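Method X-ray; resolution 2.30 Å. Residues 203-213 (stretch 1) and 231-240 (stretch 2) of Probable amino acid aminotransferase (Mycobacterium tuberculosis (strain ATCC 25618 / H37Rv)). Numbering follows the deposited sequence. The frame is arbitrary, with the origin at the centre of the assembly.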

# COMPACT_ATOMS: atom_id res chain seq x y z
N PRO B 203 34.65 16.13 8.05
CA PRO B 203 33.42 15.90 7.29
C PRO B 203 32.79 14.56 7.62
O PRO B 203 33.43 13.51 7.51
N CYS B 204 31.52 14.60 8.02
CA CYS B 204 30.80 13.42 8.48
C CYS B 204 29.45 13.36 7.79
O CYS B 204 28.76 14.37 7.64
N LEU B 205 29.08 12.15 7.36
CA LEU B 205 27.83 11.89 6.67
C LEU B 205 26.89 11.18 7.63
O LEU B 205 27.30 10.22 8.30
N LEU B 206 25.65 11.63 7.70
CA LEU B 206 24.69 11.11 8.65
C LEU B 206 23.43 10.64 7.94
O LEU B 206 23.09 11.09 6.85
N THR B 207 22.73 9.72 8.60
CA THR B 207 21.50 9.14 8.10
C THR B 207 20.66 8.71 9.30
O THR B 207 21.22 8.42 10.36
N PRO B 208 19.34 8.71 9.17
CA PRO B 208 18.50 8.32 10.30
C PRO B 208 18.78 6.89 10.72
O PRO B 208 19.19 6.05 9.89
N PRO B 209 18.57 6.56 11.99
CA PRO B 209 18.93 5.23 12.49
C PRO B 209 17.94 4.18 12.01
O PRO B 209 16.78 4.50 11.69
N PRO B 210 18.36 2.92 11.94
CA PRO B 210 17.51 1.90 11.31
C PRO B 210 16.28 1.51 12.12
O PRO B 210 15.32 0.99 11.53
N TRP B 211 16.27 1.74 13.43
CA TRP B 211 15.09 1.39 14.20
C TRP B 211 13.92 2.34 13.96
O TRP B 211 12.83 2.09 14.46
N TYR B 212 14.13 3.41 13.20
CA TYR B 212 13.02 4.24 12.76
C TYR B 212 12.13 3.46 11.80
O TYR B 212 12.57 2.51 11.15
N PRO B 213 10.85 3.83 11.70
CA PRO B 213 9.95 3.16 10.75
C PRO B 213 10.27 3.49 9.30
O PRO B 213 9.44 4.09 8.60
N GLY B 231 38.19 7.53 4.76
CA GLY B 231 38.43 8.48 5.82
C GLY B 231 37.21 9.21 6.32
O GLY B 231 37.32 9.97 7.30
N TYR B 232 36.05 9.03 5.69
CA TYR B 232 34.84 9.70 6.14
C TYR B 232 34.25 8.99 7.35
O TYR B 232 34.18 7.76 7.40
N ASP B 233 33.82 9.78 8.34
CA ASP B 233 33.13 9.25 9.50
C ASP B 233 31.63 9.26 9.24
O ASP B 233 31.07 10.28 8.83
N CYS B 234 30.99 8.12 9.46
CA CYS B 234 29.56 7.97 9.25
C CYS B 234 28.91 7.39 10.50
O CYS B 234 29.53 6.61 11.23
N ASP B 235 27.66 7.78 10.74
CA ASP B 235 26.97 7.35 11.95
C ASP B 235 25.47 7.51 11.75
O ASP B 235 25.02 8.20 10.83
N TYR B 236 24.71 6.85 12.61
CA TYR B 236 23.26 6.88 12.59
C TYR B 236 22.80 7.74 13.75
O TYR B 236 23.02 7.39 14.91
N ARG B 237 22.16 8.87 13.44
CA ARG B 237 21.79 9.85 14.45
C ARG B 237 20.34 10.25 14.27
O ARG B 237 19.73 10.02 13.23
N ALA B 238 19.77 10.82 15.33
CA ALA B 238 18.43 11.39 15.28
C ALA B 238 18.52 12.77 14.64
O ALA B 238 18.91 13.74 15.30
N LEU B 239 18.16 12.87 13.37
CA LEU B 239 18.24 14.13 12.65
C LEU B 239 16.91 14.86 12.76
O LEU B 239 15.85 14.25 12.72
N ARG B 240 16.99 16.18 12.90
CA ARG B 240 15.83 17.05 12.95
C ARG B 240 15.81 17.94 11.72
O ARG B 240 16.75 17.96 10.92

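The two stretches meet as neighbouring parallel β-strands, 204-207 and 233-236, whose backbone pairing is extended by side chains packed on both faces of the sheet and by a proline-rich segment that follows the first strand. The strand axes approach to 4.9 Å at an angle of 19°, and the contact buries 812 Å² in total. Three backbone hydrogen bonds set the register: Leu205 N to Asp233 O (3.1 Å), a weak one from Asp235 N to Leu205 O (3.5 Å), and Arg237 N to Thr207 O (3.3 Å). Because side chains alternate along each strand, Cys204, Leu206, Asp233 and Asp235 share one face, while Leu205, Thr207, Cys234 and Tyr236 share the other.

On the first face, Leu206 (chi1 m, chi2 t) is central. Its end comes nearer to the second stretch than its CA-to-CB direction suggests, bringing CD2 to 4.0 Å from Asp235 CB and 3.5 Å from Arg237 NE, while its CB lies 4.2 Å from Leu239 CD1. Arg237 (chi1 m, chi2 -146°, chi3 t) has its CA-to-CB bond directed away from the first stretch, yet its guanidinium lies over this face. There Arg237 NH1 forms a salt bridge with Asp235 OD1 (2.9 Å), an interaction within the second stretch, with Leu206 alongside. Cys204, in the t rotamer, adds its SG at 4.3 Å from Arg237 NH2.

On the opposite face, Leu205 (m, t) places CB 4.4 Å from SG of Cys234 (m), and Thr207 (t) sets its methyl CG2 3.5 Å from Tyr236 CD1; Thr207 OG1 and Tyr236 OH are hydrogen-bonded elsewhere in the structure. Tyr236, with chi1 m, has the largest area covered by the other stretch. Pro208 O lies at its ring edge, with CD1 3.5 Å away, Pro209 CB is 4.0 Å from Tyr236 CB, and Pro210 CD is 3.8 Å from Tyr236 CD1.

Beyond the paired strands, Leu239 (m, p) turns its end inward, so that CD1 comes within 3.9 Å of Thr207 O and CD2 lies 4.5 Å from Pro208 CD. A type I turn from Pro209 to Tyr212, closed by a hydrogen bond from Tyr212 N to Pro209 O (3.2 Å), ends in Tyr212 (m), whose CA-to-CB bond points toward the second stretch and whose OH lies 3.3 Å from Ala238 CB. At the other end, Pro203 CG and Tyr232 CD2 make an apolar contact at 4.5 Å.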

# COMPACT_ATOMS: atom_id res chain seq x y z
CB PRO B 203 33.88 15.96 5.83
CG PRO B 203 35.29 15.59 5.87
CD PRO B 203 35.85 15.90 7.23
CB CYS B 204 30.62 13.45 10.00
SG CYS B 204 29.39 12.29 10.64
CB LEU B 205 28.06 11.05 5.41
CG LEU B 205 29.06 11.60 4.40
CD1 LEU B 205 29.39 10.55 3.35
CD2 LEU B 205 28.52 12.86 3.74
CB LEU B 206 24.33 12.16 9.71
CG LEU B 206 25.47 12.64 10.60
CD1 LEU B 206 25.00 13.73 11.54
CD2 LEU B 206 26.06 11.47 11.37
CB THR B 207 21.77 7.94 7.18
OG1 THR B 207 20.55 7.46 6.61
CG2 THR B 207 22.43 6.81 7.95
CB PRO B 208 17.08 8.48 9.76
CG PRO B 208 17.21 9.56 8.74
CD PRO B 208 18.55 9.34 8.10
CB PRO B 209 18.86 5.41 14.01
CG PRO B 209 17.88 6.50 14.22
CD PRO B 209 18.01 7.42 13.04
CB PRO B 210 18.46 0.70 11.15
CG PRO B 210 19.45 0.88 12.25
CD PRO B 210 19.64 2.36 12.41
CB TRP B 211 15.42 1.32 15.70
CG TRP B 211 16.14 2.52 16.25
CD1 TRP B 211 15.57 3.66 16.73
CD2 TRP B 211 17.55 2.68 16.37
NE1 TRP B 211 16.55 4.53 17.15
CE2 TRP B 211 17.78 3.95 16.94
CE3 TRP B 211 18.65 1.88 16.06
CZ2 TRP B 211 19.05 4.44 17.21
CZ3 TRP B 211 19.92 2.37 16.32
CH2 TRP B 211 20.11 3.63 16.89
CB TYR B 212 13.53 5.50 12.06
CG TYR B 212 14.01 6.60 12.98
CD1 TYR B 212 14.18 6.39 14.34
CD2 TYR B 212 14.27 7.87 12.48
CE1 TYR B 212 14.61 7.41 15.17
CE2 TYR B 212 14.70 8.89 13.30
CZ TYR B 212 14.87 8.66 14.65
OH TYR B 212 15.29 9.68 15.47
CB PRO B 213 8.56 3.69 11.14
CG PRO B 213 8.84 5.02 11.77
CD PRO B 213 10.14 4.85 12.49
CB TYR B 232 33.80 9.76 5.03
CG TYR B 232 34.21 10.58 3.82
CD1 TYR B 232 34.96 10.01 2.80
CD2 TYR B 232 33.85 11.91 3.71
CE1 TYR B 232 35.33 10.76 1.69
CE2 TYR B 232 34.22 12.67 2.61
CZ TYR B 232 34.96 12.09 1.61
OH TYR B 232 35.33 12.83 0.52
CB ASP B 233 33.46 10.06 10.75
CG ASP B 233 34.94 10.02 11.10
OD1 ASP B 233 35.52 11.10 11.31
OD2 ASP B 233 35.51 8.92 11.14
CB CYS B 234 29.28 7.07 8.04
SG CYS B 234 30.29 7.48 6.59
CB ASP B 235 27.45 8.15 13.17
CG ASP B 235 27.03 7.53 14.48
OD1 ASP B 235 26.02 7.97 15.07
OD2 ASP B 235 27.71 6.57 14.92
CB TYR B 236 22.66 5.48 12.67
CG TYR B 236 23.05 4.58 11.52
CD1 TYR B 236 22.19 4.38 10.45
CD2 TYR B 236 24.30 3.96 11.48
CE1 TYR B 236 22.55 3.57 9.39
CE2 TYR B 236 24.66 3.15 10.43
CZ TYR B 236 23.78 2.96 9.38
OH TYR B 236 24.14 2.15 8.32
CB ARG B 237 22.69 11.10 14.38
CG ARG B 237 24.18 10.83 14.49
CD ARG B 237 24.89 11.97 15.21
NE ARG B 237 26.28 12.12 14.78
CZ ARG B 237 27.30 11.38 15.21
NH1 ARG B 237 27.09 10.41 16.10
NH2 ARG B 237 28.52 11.60 14.76
CB ALA B 238 17.82 11.45 16.67
CB LEU B 239 18.60 13.94 11.17
CG LEU B 239 19.98 13.49 10.68
CD1 LEU B 239 20.42 12.15 11.22
CD2 LEU B 239 19.99 13.46 9.16
CB ARG B 240 15.86 17.91 14.22
CG ARG B 240 16.18 17.13 15.49
CD ARG B 240 14.91 16.74 16.22
NE ARG B 240 14.18 17.90 16.71
CZ ARG B 240 12.99 17.84 17.30
NH1 ARG B 240 12.39 16.68 17.47
NH2 ARG B 240 12.40 18.96 17.71